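Side-chain contacts in arginine--tRNA ligase (Campylobacter jejuni, PDB 3FNR), which catalyses the ATP-dependent attachment of L-arginine to tRNA(Arg), releasing AMP and diphosphate, as a monomeric class I aminoacyl-tRNA synthetase: residues A345-H348 with Q349-K353; K418-S422 with A423-D427; E121-K125 with F126-F130; S89-L92 with S93-S97. The protein carries 1 engineered substitution. All coordinates share one frame; numbering follows the deposited sequence. Where two conformers were deposited one is given.

Contact 1: residues A345-H348 with Q349-K353; sequences ARIH and QVFAK. With SO4 (sulfate ion), chain D.
The phenyl ring of Phe351 is met at its edge, in the ring plane, by the carbonyl oxygen of Ile347, with CD2 of Phe351 3.3 Å from that O. The methyl CG2 of Ile347 lies 4.0 Å from the same CD2, and the two side chains run side by side in one direction. That methyl is brought forward by the Ile347 torsion (chi1 -67°), which sets CG1 beside the backbone N and CG2 anti to that N. Two flat side chains also meet between sequence neighbours: OE1 of Gln349 sits at the edge of the His348 imidazole, near its plane and 3.5 Å from CD2, while amide and imidazole planes are inclined by 66°.

A bend at chi2 folds the Gln349 chain back along the helix, so that its NE2 comes within 2.8 Å of Ala345 O. The angle there is too poor for a hydrogen bond; NE2 donates instead to Asn452 O, near the end of the modelled chain. All this belongs to the last turns of helix 336-353, in the DALR anticodon-binding domain, where Ile347 and Phe351 are one turn apart on the side packed against helix 425-445. The backbone supplies the usual i to i+4 bonds, such as Phe351 N to Ile347 O at 3.2 Å; the bond from Ala352 N to His348 O is weak.

At the C-terminal residue of the helix, Lys353 has an extended chain, and its NZ donates to sulfate O4 at 3.2 Å. This sulfate, probably from the crystallisation liquor, also accepts bonds from Tyr414 OH and from the backbone N atoms of Val419 and Val420.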
loop_
_atom_site.group_PDB
_atom_site.type_symbol
_atom_site.label_atom_id
_atom_site.label_comp_id
_atom_site.label_asym_id
_atom_site.label_seq_id
_atom_site.Cartn_x
_atom_site.Cartn_y
_atom_site.Cartn_z
ATOM N N ALA A 345 2.446 -1.823 25.695
ATOM C CA ALA A 345 1.795 -2.673 26.699
ATOM C C ALA A 345 2.398 -2.495 28.099
ATOM O O ALA A 345 1.678 -2.504 29.096
ATOM C CB ALA A 345 1.865 -4.132 26.280
ATOM N N ARG A 346 3.718 -2.329 28.156
ATOM C CA ARG A 346 4.431 -2.100 29.407
ATOM C C ARG A 346 3.959 -0.813 30.089
ATOM O O ARG A 346 3.812 -0.775 31.317
ATOM C CB ARG A 346 5.939 -2.080 29.151
ATOM C CG ARG A 346 6.756 -2.657 30.274
ATOM C CD ARG A 346 7.726 -3.735 29.837
ATOM N NE ARG A 346 9.018 -3.234 29.376
ATOM C CZ ARG A 346 10.067 -2.973 30.156
ATOM N NH1 ARG A 346 10.004 -3.137 31.471
ATOM N NH2 ARG A 346 11.193 -2.535 29.609
ATOM N N ILE A 347 3.692 0.221 29.286
ATOM C CA ILE A 347 3.150 1.500 29.770
ATOM C C ILE A 347 1.733 1.326 30.298
ATOM O O ILE A 347 1.400 1.824 31.376
ATOM C CB ILE A 347 3.173 2.596 28.665
ATOM C CG1 ILE A 347 4.615 2.960 28.328
ATOM C CG2 ILE A 347 2.418 3.859 29.113
ATOM C CD1 ILE A 347 4.842 3.518 26.959
ATOM N N HIS A 348 0.907 0.608 29.541
ATOM C CA HIS A 348 -0.474 0.330 29.936
ATOM C C HIS A 348 -0.544 -0.400 31.280
ATOM O O HIS A 348 -1.393 -0.089 32.118
ATOM C CB HIS A 348 -1.191 -0.475 28.849
ATOM C CG HIS A 348 -2.647 -0.688 29.119
ATOM N ND1 HIS A 348 -3.604 0.264 28.837
ATOM C CD2 HIS A 348 -3.310 -1.742 29.654
ATOM C CE1 HIS A 348 -4.795 -0.196 29.182
ATOM N NE2 HIS A 348 -4.644 -1.410 29.680
ATOM N N GLN A 349 0.373 -1.344 31.481
ATOM C CA GLN A 349 0.439 -2.134 32.708
ATOM C C GLN A 349 0.934 -1.364 33.928
ATOM O O GLN A 349 0.406 -1.556 35.025
ATOM C CB GLN A 349 1.274 -3.399 32.492
ATOM C CG GLN A 349 0.441 -4.663 32.235
ATOM C CD GLN A 349 -0.575 -4.512 31.105
ATOM O OE1 GLN A 349 -1.774 -4.340 31.349
ATOM N NE2 GLN A 349 -0.097 -4.572 29.866
ATOM N N VAL A 350 1.928 -0.493 33.745
ATOM C CA VAL A 350 2.426 0.323 34.856
ATOM C C VAL A 350 1.355 1.314 35.355
ATOM O O VAL A 350 1.282 1.601 36.549
ATOM C CB VAL A 350 3.833 0.975 34.564
ATOM C CG1 VAL A 350 3.748 2.127 33.576
ATOM C CG2 VAL A 350 4.492 1.446 35.848
ATOM N N PHE A 351 0.498 1.782 34.450
ATOM C CA PHE A 351 -0.635 2.630 34.823
ATOM C C PHE A 351 -1.691 1.872 35.637
ATOM O O PHE A 351 -2.343 2.452 36.514
ATOM C CB PHE A 351 -1.289 3.239 33.580
ATOM C CG PHE A 351 -0.771 4.598 33.227
ATOM C CD1 PHE A 351 -1.349 5.737 33.776
ATOM C CD2 PHE A 351 0.294 4.747 32.350
ATOM C CE1 PHE A 351 -0.879 6.999 33.452
ATOM C CE2 PHE A 351 0.779 6.011 32.026
ATOM C CZ PHE A 351 0.183 7.137 32.573
ATOM N N ALA A 352 -1.858 0.588 35.323
ATOM C CA ALA A 352 -2.789 -0.278 36.033
ATOM C C ALA A 352 -2.226 -0.630 37.404
ATOM O O ALA A 352 -2.967 -0.684 38.387
ATOM C CB ALA A 352 -3.060 -1.538 35.225
ATOM N N LYS A 353 -0.913 -0.852 37.454
ATOM C CA LYS A 353 -0.189 -1.132 38.692
ATOM C C LYS A 353 -0.273 0.046 39.671
ATOM O O LYS A 353 -0.470 -0.152 40.875
ATOM C CB LYS A 353 1.267 -1.469 38.368
ATOM C CG LYS A 353 2.130 -1.885 39.545
ATOM C CD LYS A 353 3.567 -2.174 39.098
ATOM C CE LYS A 353 4.492 -2.419 40.292
ATOM N NZ LYS A 353 5.748 -3.129 39.907
HETATM S S SO4 D . 7.857 -0.275 38.590
HETATM O O1 SO4 D . 6.943 0.714 39.133
HETATM O O2 SO4 D . 7.168 -1.014 37.540
HETATM O O3 SO4 D . 9.048 0.370 38.058
HETATM O O4 SO4 D . 8.271 -1.180 39.652
#

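Contact 2: residues K418-S422 with A423-D427; sequences KVVGS and ANEND. With SO4 (sulfate ion), chain D.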
loop_
_atom_site.group_PDB
_atom_site.type_symbol
_atom_site.label_atom_id
_atom_site.label_comp_id
_atom_site.label_asym_id
_atom_site.label_seq_id
_atom_site.Cartn_x
_atom_site.Cartn_y
_atom_site.Cartn_z
ATOM N N LYS A 418 12.604 3.154 38.545
ATOM C CA LYS A 418 11.477 2.693 39.345
ATOM C C LYS A 418 10.353 3.714 39.221
ATOM O O LYS A 418 10.602 4.918 39.276
ATOM C CB LYS A 418 11.910 2.548 40.805
ATOM C CG LYS A 418 11.297 1.372 41.556
ATOM C CD LYS A 418 9.900 1.679 42.068
ATOM C CE LYS A 418 9.606 0.930 43.355
ATOM N NZ LYS A 418 9.953 1.747 44.552
ATOM N N VAL A 419 9.120 3.245 39.055
ATOM C CA VAL A 419 8.000 4.152 38.791
ATOM C C VAL A 419 6.979 4.211 39.921
ATOM O O VAL A 419 6.854 5.246 40.580
ATOM C CB VAL A 419 7.326 3.849 37.423
ATOM C CG1 VAL A 419 6.100 4.739 37.192
ATOM C CG2 VAL A 419 8.335 4.042 36.295
ATOM N N VAL A 420 6.260 3.110 40.141
ATOM C CA VAL A 420 5.170 3.064 41.120
ATOM C C VAL A 420 5.765 3.166 42.519
ATOM O O VAL A 420 6.698 2.445 42.846
ATOM C CB VAL A 420 4.308 1.771 40.974
ATOM C CG1 VAL A 420 3.160 1.746 41.983
ATOM C CG2 VAL A 420 3.756 1.650 39.560
ATOM N N GLY A 421 5.250 4.099 43.312
ATOM C CA GLY A 421 5.740 4.322 44.666
ATOM C C GLY A 421 6.779 5.422 44.795
ATOM O O GLY A 421 6.983 5.952 45.895
ATOM N N SER A 422 7.431 5.778 43.687
ATOM C CA SER A 422 8.477 6.803 43.724
ATOM C C SER A 422 7.883 8.206 43.870
ATOM O O SER A 422 6.699 8.408 43.606
ATOM C CB SER A 422 9.390 6.706 42.504
ATOM O OG SER A 422 8.813 7.348 41.384
ATOM N N ALA A 423 8.708 9.166 44.294
ATOM C CA ALA A 423 8.239 10.532 44.597
ATOM C C ALA A 423 7.867 11.310 43.353
ATOM O O ALA A 423 7.189 12.336 43.435
ATOM C CB ALA A 423 9.281 11.299 45.386
ATOM N N ASN A 424 8.323 10.812 42.209
ATOM C CA ASN A 424 8.036 11.450 40.931
ATOM C C ASN A 424 7.299 10.499 39.993
ATOM O O ASN A 424 7.512 10.489 38.774
ATOM C CB ASN A 424 9.320 11.995 40.312
ATOM C CG ASN A 424 9.953 13.099 41.154
ATOM O OD1 ASN A 424 9.298 14.074 41.528
ATOM N ND2 ASN A 424 11.240 12.959 41.429
ATOM N N GLU A 425 6.409 9.713 40.590
ATOM C CA GLU A 425 5.593 8.736 39.882
ATOM C C GLU A 425 4.813 9.397 38.753
ATOM O O GLU A 425 4.863 8.939 37.611
ATOM C CB GLU A 425 4.647 8.044 40.869
ATOM C CG GLU A 425 3.776 6.953 40.278
ATOM C CD GLU A 425 2.831 6.342 41.297
ATOM O OE1 GLU A 425 1.602 6.472 41.119
ATOM O OE2 GLU A 425 3.316 5.740 42.279
ATOM N N ASN A 426 4.125 10.490 39.079
ATOM C CA ASN A 426 3.311 11.224 38.116
ATOM C C ASN A 426 4.082 11.772 36.916
ATOM O O ASN A 426 3.587 11.713 35.791
ATOM C CB ASN A 426 2.533 12.334 38.820
ATOM C CG ASN A 426 1.470 11.791 39.749
ATOM O OD1 ASN A 426 1.270 10.579 39.835
ATOM N ND2 ASN A 426 0.783 12.682 40.454
ATOM N N ASP A 427 5.285 12.291 37.170
ATOM C CA ASP A 427 6.197 12.774 36.126
ATOM C C ASP A 427 6.555 11.662 35.155
ATOM O O ASP A 427 6.490 11.840 33.932
ATOM C CB ASP A 427 7.485 13.324 36.749
ATOM C CG ASP A 427 7.427 14.821 37.025
ATOM O OD1 ASP A 427 6.382 15.456 36.784
ATOM O OD2 ASP A 427 8.450 15.377 37.473
HETATM S S SO4 D . 7.857 -0.275 38.590
HETATM O O1 SO4 D . 6.943 0.714 39.133
HETATM O O2 SO4 D . 7.168 -1.014 37.540
HETATM O O3 SO4 D . 9.048 0.370 38.058
HETATM O O4 SO4 D . 8.271 -1.180 39.652
#
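Val419 meets Glu425 through its carbonyl oxygen, which lies 3.5 Å from the CG methylene of the glutamate. On its other flank, Val419 N donates to sulfate O3 at 3.0 Å and weakly to O1. Val420 N adds a short bond of 2.7 Å to sulfate O1, so two successive amides face the anion, while CG1 of Val420 lies alongside the Glu425 chain, 4.0 Å from OE2.

Gly421 N donates to Glu425 OE2 at 2.7 Å, almost straight at 174°. The donor approaches the anti side of the carboxylate, 18° out of its plane. Glu425 reaches it with an extended chain (CG opposite the backbone N, chi1 -177°), and its other oxygen, OE1, forms a salt bridge with Lys356. Each carboxylate oxygen therefore has a partner, which should limit rotation of the group.

Ser422 grips Val419 O twice, through OG at 3.0 Å and through its own N at 3.2 Å, both from the same face of that carbonyl. Its O in turn accepts from Glu425 N at 3.3 Å, a donor standing above the carbonyl plane and away from the lone pairs. Val419 to Ser422 thus form a type II beta turn, with Gly421 at the third position in the positive-phi conformation that suits glycine, leading into the N-terminal end of helix 425-445 in the DALR anticodon-binding domain.

Contact 3: residues E121-K125 with F126-F130; sequences EAFEK and FGKEF
A CH-pi contact between Lys125 and Phe126, together with packing of Phe123 on Lys128, marks the C-terminal end of helix 113-126 and the start of the loop that follows. CG of Lys125 stands 3.7 Å from the centroid of the Phe126 ring, only 11° off the ring normal, hence over the middle of one face. The lysine chain bends at chi2 (84°), after which its remaining carbons lead away. The opposite face of Phe126 receives CE2 of Phe130, offset toward the rim, and Trp142 of helix 136-157 makes an edge-to-face pair with the same ring.

Gly127 is where the helix ends: with positive phi, favourable for glycine, it is the first residue to leave helical geometry. Its N still donates to Phe123 O at 3.2 Å, but from well above the carbonyl plane, whereas the preceding bond, Phe126 N to Ala122 O at 3.0 Å, runs nearly along the C=O axis. After this turn the chain brings Lys128 alongside Phe123, where CE1 of the ring is 3.6 Å from CA and 3.8 Å from CB of the lysine. Leu99 touches both side chains.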
loop_
_atom_site.group_PDB
_atom_site.type_symbol
_atom_site.label_atom_id
_atom_site.label_comp_id
_atom_site.label_asym_id
_atom_site.label_seq_id
_atom_site.Cartn_x
_atom_site.Cartn_y
_atom_site.Cartn_z
ATOM N N GLU A 121 -18.534 -22.519 -7.590
ATOM C CA GLU A 121 -19.468 -21.404 -7.474
ATOM C C GLU A 121 -20.206 -21.199 -8.790
ATOM O O GLU A 121 -21.404 -20.919 -8.791
ATOM C CB GLU A 121 -18.741 -20.114 -7.084
ATOM C CG GLU A 121 -18.838 -19.728 -5.614
ATOM C CD GLU A 121 -18.175 -18.381 -5.319
ATOM O OE1 GLU A 121 -18.877 -17.459 -4.846
ATOM O OE2 GLU A 121 -16.954 -18.242 -5.568
ATOM N N ALA A 122 -19.479 -21.355 -9.898
ATOM C CA ALA A 122 -20.023 -21.175 -11.245
ATOM C C ALA A 122 -21.055 -22.241 -11.595
ATOM O O ALA A 122 -22.125 -21.928 -12.118
ATOM C CB ALA A 122 -18.900 -21.155 -12.281
ATOM N N PHE A 123 -20.723 -23.494 -11.296
ATOM C CA PHE A 123 -21.589 -24.633 -11.591
ATOM C C PHE A 123 -22.898 -24.589 -10.806
ATOM O O PHE A 123 -23.941 -25.011 -11.308
ATOM C CB PHE A 123 -20.842 -25.940 -11.327
ATOM C CG PHE A 123 -21.575 -27.161 -11.787
ATOM C CD1 PHE A 123 -21.630 -27.487 -13.136
ATOM C CD2 PHE A 123 -22.208 -27.997 -10.866
ATOM C CE1 PHE A 123 -22.311 -28.623 -13.564
ATOM C CE2 PHE A 123 -22.890 -29.137 -11.285
ATOM C CZ PHE A 123 -22.942 -29.452 -12.636
ATOM N N GLU A 124 -22.832 -24.064 -9.584
ATOM C CA GLU A 124 -23.998 -23.924 -8.712
ATOM C C GLU A 124 -24.933 -22.801 -9.164
ATOM O O GLU A 124 -26.156 -22.917 -9.051
ATOM C CB GLU A 124 -23.545 -23.671 -7.270
ATOM C CG GLU A 124 -24.550 -24.101 -6.215
ATOM C CD GLU A 124 -24.757 -25.605 -6.188
ATOM O OE1 GLU A 124 -25.927 -26.041 -6.234
ATOM O OE2 GLU A 124 -23.751 -26.349 -6.132
ATOM N N LYS A 125 -24.345 -21.724 -9.678
ATOM C CA LYS A 125 -25.080 -20.530 -10.094
ATOM C C LYS A 125 -25.749 -20.708 -11.461
ATOM O O LYS A 125 -26.927 -20.386 -11.634
ATOM C CB LYS A 125 -24.131 -19.314 -10.087
ATOM C CG LYS A 125 -24.557 -18.096 -10.916
ATOM C CD LYS A 125 -25.511 -17.191 -10.168
ATOM C CE LYS A 125 -25.743 -15.897 -10.934
ATOM N NZ LYS A 125 -26.710 -15.010 -10.227
ATOM N N PHE A 126 -24.994 -21.235 -12.420
ATOM C CA PHE A 126 -25.421 -21.252 -13.813
ATOM C C PHE A 126 -26.023 -22.577 -14.268
ATOM O O PHE A 126 -26.822 -22.606 -15.206
ATOM C CB PHE A 126 -24.257 -20.857 -14.722
ATOM C CG PHE A 126 -23.822 -19.430 -14.558
ATOM C CD1 PHE A 126 -24.611 -18.388 -15.043
ATOM C CD2 PHE A 126 -22.625 -19.123 -13.921
ATOM C CE1 PHE A 126 -24.216 -17.064 -14.892
ATOM C CE2 PHE A 126 -22.218 -17.804 -13.769
ATOM C CZ PHE A 126 -23.015 -16.770 -14.254
ATOM N N GLY A 127 -25.626 -23.666 -13.615
ATOM C CA GLY A 127 -26.067 -25.004 -14.000
ATOM C C GLY A 127 -25.245 -25.586 -15.137
ATOM O O GLY A 127 -24.572 -24.855 -15.865
ATOM N N LYS A 128 -25.331 -26.909 -15.287
ATOM C CA LYS A 128 -24.560 -27.696 -16.264
ATOM C C LYS A 128 -24.703 -27.219 -17.711
ATOM O O LYS A 128 -23.732 -27.234 -18.474
ATOM C CB LYS A 128 -24.984 -29.165 -16.156
ATOM C CG LYS A 128 -24.043 -30.176 -16.799
ATOM C CD LYS A 128 -24.257 -31.560 -16.193
ATOM C CE LYS A 128 -25.418 -32.316 -16.833
ATOM N NZ LYS A 128 -24.942 -33.222 -17.913
ATOM N N GLU A 129 -25.918 -26.785 -18.049
ATOM C CA GLU A 129 -26.317 -26.353 -19.392
ATOM C C GLU A 129 -25.488 -25.194 -19.946
ATOM O O GLU A 129 -25.199 -25.151 -21.147
ATOM C CB GLU A 129 -27.795 -25.940 -19.378
ATOM C CG GLU A 129 -28.671 -26.729 -18.401
ATOM C CD GLU A 129 -29.906 -25.960 -17.954
ATOM O OE1 GLU A 129 -30.090 -25.804 -16.727
ATOM O OE2 GLU A 129 -30.689 -25.511 -18.822
ATOM N N PHE A 130 -25.029 -24.346 -19.040
ATOM C CA PHE A 130 -24.413 -23.073 -19.356
ATOM C C PHE A 130 -23.036 -23.237 -19.953
ATOM O O PHE A 130 -22.574 -22.442 -20.726
ATOM C CB PHE A 130 -24.307 -22.292 -18.074
ATOM C CG PHE A 130 -23.847 -20.901 -18.250
ATOM C CD1 PHE A 130 -24.690 -19.941 -18.730
ATOM C CD2 PHE A 130 -22.586 -20.535 -17.889
ATOM C CE1 PHE A 130 -24.269 -18.668 -18.874
ATOM C CE2 PHE A 130 -22.182 -19.270 -18.035
ATOM C CZ PHE A 130 -23.023 -18.337 -18.525
#

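Contact 4: residues S89-L92 with S93-S97; sequences SILL and SVKES
Ser93 has its OG set between the backbone N and the carbonyl carbon (chi1 78°), a torsion that turns the hydroxyl back along the helix to donate to Ile90 O at 3.3 Å. Val94 N donates to the same oxygen at 2.9 Å, and both donors arrive from one face of the carbonyl plane. One turn on, Ser97 takes up nearly the same rotamer, and its OG donates to Ser93 O at 2.7 Å. Here the second donor, Ser97 N at 3.1 Å, comes from the opposite face. Each of these two carbonyls is therefore held by a backbone amide and a serine hydroxyl together, and the serines spend their polar groups on the helix itself.

Lys95 lies against the helix in another way. Its chain is extended beyond CG, with CG 3.4 Å from Leu91 O and the distal NZ 4.2 Å from CD2 of Leu91, while Lys95 N donates to Leu91 O at 3.0 Å. The bond from Glu96 N to Leu92 O is weak, and residues 94-97 include a wider pi-type turn.

Helix 80-98 is wedged among its neighbours at this point: Ser93 and Val94 touch Ala119 of helix 113-126, Ile90 reaches Leu118 of that helix and Leu139 and Ala143 of helix 136-157, and Leu92 packs on Tyr105 of the loop that joins helices 80-98 and 113-126.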
loop_
_atom_site.group_PDB
_atom_site.type_symbol
_atom_site.label_atom_id
_atom_site.label_comp_id
_atom_site.label_asym_id
_atom_site.label_seq_id
_atom_site.Cartn_x
_atom_site.Cartn_y
_atom_site.Cartn_z
ATOM N N SER A 89 -10.615 -20.539 -18.389
ATOM C CA SER A 89 -10.010 -21.390 -17.366
ATOM C C SER A 89 -11.028 -21.997 -16.410
ATOM O O SER A 89 -10.881 -23.151 -16.009
ATOM C CB SER A 89 -8.954 -20.606 -16.583
ATOM O OG SER A 89 -7.957 -20.095 -17.456
ATOM N N ILE A 90 -12.049 -21.220 -16.051
ATOM C CA ILE A 90 -13.146 -21.686 -15.185
ATOM C C ILE A 90 -13.970 -22.772 -15.864
ATOM O O ILE A 90 -14.299 -23.789 -15.241
ATOM C CB ILE A 90 -14.074 -20.525 -14.764
ATOM C CG1 ILE A 90 -13.324 -19.576 -13.837
ATOM C CG2 ILE A 90 -15.349 -21.026 -14.045
ATOM C CD1 ILE A 90 -13.954 -18.235 -13.770
ATOM N N LEU A 91 -14.289 -22.542 -17.138
ATOM C CA LEU A 91 -14.974 -23.522 -17.985
ATOM C C LEU A 91 -14.230 -24.861 -18.012
ATOM O O LEU A 91 -14.840 -25.923 -17.852
ATOM C CB LEU A 91 -15.121 -22.979 -19.414
ATOM C CG LEU A 91 -15.658 -23.955 -20.470
ATOM C CD1 LEU A 91 -17.167 -24.010 -20.403
ATOM C CD2 LEU A 91 -15.191 -23.581 -21.868
ATOM N N LEU A 92 -12.912 -24.785 -18.192
ATOM C CA LEU A 92 -12.056 -25.959 -18.305
ATOM C C LEU A 92 -11.977 -26.763 -17.007
ATOM O O LEU A 92 -11.974 -27.997 -17.035
ATOM C CB LEU A 92 -10.658 -25.549 -18.782
ATOM C CG LEU A 92 -10.315 -25.612 -20.278
ATOM C CD1 LEU A 92 -11.409 -25.062 -21.195
ATOM C CD2 LEU A 92 -8.996 -24.896 -20.543
ATOM N N SER A 93 -11.937 -26.064 -15.874
ATOM C CA SER A 93 -11.902 -26.737 -14.577
ATOM C C SER A 93 -13.280 -27.244 -14.132
ATOM O O SER A 93 -13.360 -28.137 -13.286
ATOM C CB SER A 93 -11.255 -25.860 -13.502
ATOM O OG SER A 93 -12.153 -24.877 -13.036
ATOM N N VAL A 94 -14.350 -26.668 -14.686
ATOM C CA VAL A 94 -15.702 -27.229 -14.543
ATOM C C VAL A 94 -15.756 -28.567 -15.292
ATOM O O VAL A 94 -16.263 -29.560 -14.768
ATOM C CB VAL A 94 -16.819 -26.240 -15.032
ATOM C CG1 VAL A 94 -18.101 -26.972 -15.438
ATOM C CG2 VAL A 94 -17.142 -25.211 -13.962
ATOM N N LYS A 95 -15.187 -28.583 -16.497
ATOM C CA LYS A 95 -15.166 -29.769 -17.349
ATOM C C LYS A 95 -14.367 -30.949 -16.781
ATOM O O LYS A 95 -14.763 -32.104 -16.951
ATOM C CB LYS A 95 -14.655 -29.412 -18.748
ATOM C CG LYS A 95 -15.684 -28.727 -19.638
ATOM C CD LYS A 95 -15.136 -28.480 -21.042
ATOM C CE LYS A 95 -16.214 -27.940 -21.976
ATOM N NZ LYS A 95 -15.671 -27.546 -23.310
ATOM N N GLU A 96 -13.261 -30.665 -16.096
ATOM C CA GLU A 96 -12.373 -31.735 -15.640
ATOM C C GLU A 96 -12.526 -32.125 -14.174
ATOM O O GLU A 96 -12.442 -33.306 -13.841
ATOM C CB GLU A 96 -10.912 -31.406 -15.951
ATOM C CG GLU A 96 -10.044 -32.641 -16.167
ATOM C CD GLU A 96 -8.598 -32.307 -16.493
ATOM O OE1 GLU A 96 -8.110 -32.756 -17.554
ATOM O OE2 GLU A 96 -7.948 -31.598 -15.691
ATOM N N SER A 97 -12.745 -31.147 -13.298
ATOM C CA SER A 97 -12.850 -31.430 -11.860
ATOM C C SER A 97 -14.289 -31.649 -11.374
ATOM O O SER A 97 -14.505 -32.267 -10.328
ATOM C CB SER A 97 -12.126 -30.361 -11.018
ATOM O OG SER A 97 -12.889 -29.173 -10.870
#

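Each contact joins two adjoining segments of one continuous stretch, so none closes a long loop, and from the N terminus they follow in series as 4, 3, 1 and 2, without nesting or crossing. Contacts 4 and 3 lie on successive helices, 80-98 and 113-126, inserted between parallel strands 69-76 and 165-167; they touch through Ile90 CG2 and Ala122 CB, 4.0 Å apart. Contacts 1 and 2 form a second group in the DALR domain, joining the end of helix 336-353 to the turn before helix 425-445: Val350 CG2 lies 3.8 Å from Val420 CG2, and both contacts bind one sulfate. The centres of contacts 2 and 3 are about 69 Å apart.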